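Local coordinates for SRPBCC family protein (Bacillus thuringiensis serovar konkukian, PDB 3F08) that is of unknown function but, as a member of the polyketide cyclase and lipid transport family with a Bet v 1-like fold, probably binds a hydrophobic ligand, at residues 105-110 with 115-120. The protein carries 5 engineered substitutions. Sequence-based numbering, arbitrary orientation.
Sequences GTFTPV and EEAINL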
loop_
_atom_site.group_PDB
_atom_site.type_symbol
_atom_site.label_atom_id
_atom_site.label_comp_id
_atom_site.label_asym_id
_atom_site.label_seq_id
_atom_site.Cartn_x
_atom_site.Cartn_y
_atom_site.Cartn_z
ATOM N N GLY B 105 12.855 -1.061 13.372
ATOM C CA GLY B 105 12.407 0.311 13.461
ATOM C C GLY B 105 13.489 1.315 13.796
ATOM O O GLY B 105 14.513 0.981 14.407
ATOM N N THR B 106 13.259 2.552 13.365
ATOM C CA THR B 106 14.161 3.666 13.620
ATOM C C THR B 106 13.287 4.747 14.238
ATOM O O THR B 106 12.142 4.950 13.822
ATOM C CB THR B 106 14.807 4.176 12.323
ATOM O OG1 THR B 106 13.788 4.572 11.403
ATOM C CG2 THR B 106 15.641 3.078 11.684
ATOM N N PHE B 107 13.820 5.441 15.234
ATOM C CA PHE B 107 13.039 6.452 15.927
ATOM C C PHE B 107 13.929 7.304 16.824
ATOM O O PHE B 107 15.097 6.983 17.049
ATOM C CB PHE B 107 11.998 5.751 16.792
ATOM C CG PHE B 107 12.552 4.560 17.526
ATOM C CD1 PHE B 107 12.571 3.299 16.924
ATOM C CD2 PHE B 107 13.127 4.708 18.785
ATOM C CE1 PHE B 107 13.168 2.206 17.559
ATOM C CE2 PHE B 107 13.728 3.625 19.433
ATOM C CZ PHE B 107 13.749 2.370 18.819
ATOM N N THR B 108 13.360 8.386 17.341
ATOM C CA THR B 108 14.084 9.271 18.239
ATOM C C THR B 108 13.354 9.205 19.568
ATOM O O THR B 108 12.145 9.424 19.632
ATOM C CB THR B 108 14.075 10.738 17.754
ATOM O OG1 THR B 108 14.532 10.811 16.398
ATOM C CG2 THR B 108 15.000 11.581 18.624
ATOM N N PRO B 109 14.072 8.868 20.648
ATOM C CA PRO B 109 13.425 8.790 21.960
ATOM C C PRO B 109 13.000 10.174 22.451
ATOM O O PRO B 109 13.679 11.165 22.198
ATOM C CB PRO B 109 14.512 8.184 22.845
ATOM C CG PRO B 109 15.334 7.386 21.882
ATOM C CD PRO B 109 15.433 8.314 20.704
ATOM N N VAL B 110 11.872 10.237 23.148
ATOM C CA VAL B 110 11.379 11.501 23.678
ATOM C C VAL B 110 10.975 11.322 25.135
ATOM O O VAL B 110 10.045 10.577 25.432
ATOM C CB VAL B 110 10.142 12.013 22.893
ATOM C CG1 VAL B 110 9.604 13.285 23.541
ATOM C CG2 VAL B 110 10.515 12.276 21.446
ATOM N N GLU B 115 17.811 3.630 25.558
ATOM C CA GLU B 115 17.668 2.253 26.020
ATOM C C GLU B 115 16.232 1.860 26.365
ATOM O O GLU B 115 15.819 0.730 26.119
ATOM C CB GLU B 115 18.569 2.003 27.240
ATOM C CG GLU B 115 20.081 2.156 26.998
ATOM C CD GLU B 115 20.526 3.603 26.783
ATOM O OE1 GLU B 115 19.795 4.527 27.184
ATOM O OE2 GLU B 115 21.621 3.816 26.225
ATOM N N GLU B 116 15.469 2.781 26.938
ATOM C CA GLU B 116 14.089 2.468 27.294
ATOM C C GLU B 116 13.182 2.448 26.061
ATOM O O GLU B 116 12.261 1.634 25.975
ATOM C CB GLU B 116 13.555 3.478 28.311
ATOM C CG GLU B 116 12.329 2.990 29.055
ATOM C CD GLU B 116 11.872 3.954 30.130
ATOM O OE1 GLU B 116 12.736 4.443 30.898
ATOM O OE2 GLU B 116 10.647 4.215 30.211
ATOM N N ALA B 117 13.438 3.343 25.111
ATOM C CA ALA B 117 12.629 3.395 23.900
ATOM C C ALA B 117 12.898 2.125 23.110
ATOM O O ALA B 117 11.982 1.490 22.586
ATOM C CB ALA B 117 12.993 4.620 23.070
ATOM N N ILE B 118 14.171 1.757 23.045
ATOM C CA ILE B 118 14.599 0.564 22.341
ATOM C C ILE B 118 13.970 -0.693 22.946
ATOM O O ILE B 118 13.454 -1.543 22.221
ATOM C CB ILE B 118 16.142 0.459 22.363
ATOM C CG1 ILE B 118 16.731 1.423 21.330
ATOM C CG2 ILE B 118 16.582 -0.976 22.117
ATOM C CD1 ILE B 118 18.228 1.645 21.480
ATOM N N ASN B 119 14.002 -0.804 24.272
ATOM C CA ASN B 119 13.432 -1.965 24.955
ATOM C C ASN B 119 11.920 -2.046 24.753
ATOM O O ASN B 119 11.364 -3.131 24.598
ATOM C CB ASN B 119 13.756 -1.912 26.455
ATOM C CG ASN B 119 13.162 -3.080 27.226
ATOM O OD1 ASN B 119 13.320 -4.236 26.839
ATOM N ND2 ASN B 119 12.482 -2.779 28.328
ATOM N N LEU B 120 11.255 -0.894 24.759
ATOM C CA LEU B 120 9.811 -0.857 24.565
ATOM C C LEU B 120 9.445 -1.279 23.140
ATOM O O LEU B 120 8.552 -2.095 22.931
ATOM C CB LEU B 120 9.279 0.550 24.829
ATOM C CG LEU B 120 7.849 0.811 24.352
ATOM C CD1 LEU B 120 6.863 -0.023 25.173
ATOM C CD2 LEU B 120 7.534 2.290 24.491
#
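Pro109 and Ala117 mark where the end of strand 99-109 packs against the first turns of helix 114-137, their CA atoms 5.8 Å apart; the axes of strand 105-109 and helix 115-120 approach to 8.4 Å, with their N-to-C directions at 138°, so that the chain turns back on itself obliquely. Ala117 is the hub. Its CB meets CE2 of Phe107 at 3.8 Å and, at the same distance, CG of Pro109, so one methyl group touches both an aromatic and a pyrrolidine ring. Because Phe107 and Pro109 are two apart on the strand, both project from the sheet surface that the helix covers, whereas Thr108 points from the opposite surface, where its OG1 is hydrogen-bonded to Asn83. The side chain of Phe107 leaves the strand toward the helix, CG set between its own backbone N and carbonyl carbon (chi1 43°), and the far end of the ring reaches the helix backbone: CZ lies 4.0 Å from CA of Ile118. The same CZ is 4.0 Å from CG1 of Ile118, which comes to the ring edge near its plane, while the Ala117 methyl approaches obliquely. Thr4 of the neighbouring strand 3-10 touches both Phe107 and Ile118, and Val121, one turn beyond Ala117, also packs on Phe107. This is the junction of the last strand and the long C-terminal helix of the helix-grip fold. Contact between the two segments is wholly apolar and rests on shape: Pro109 meets only a methyl group, consistent with the close CA approach there, and the buried Phe107 bridges strand and helix.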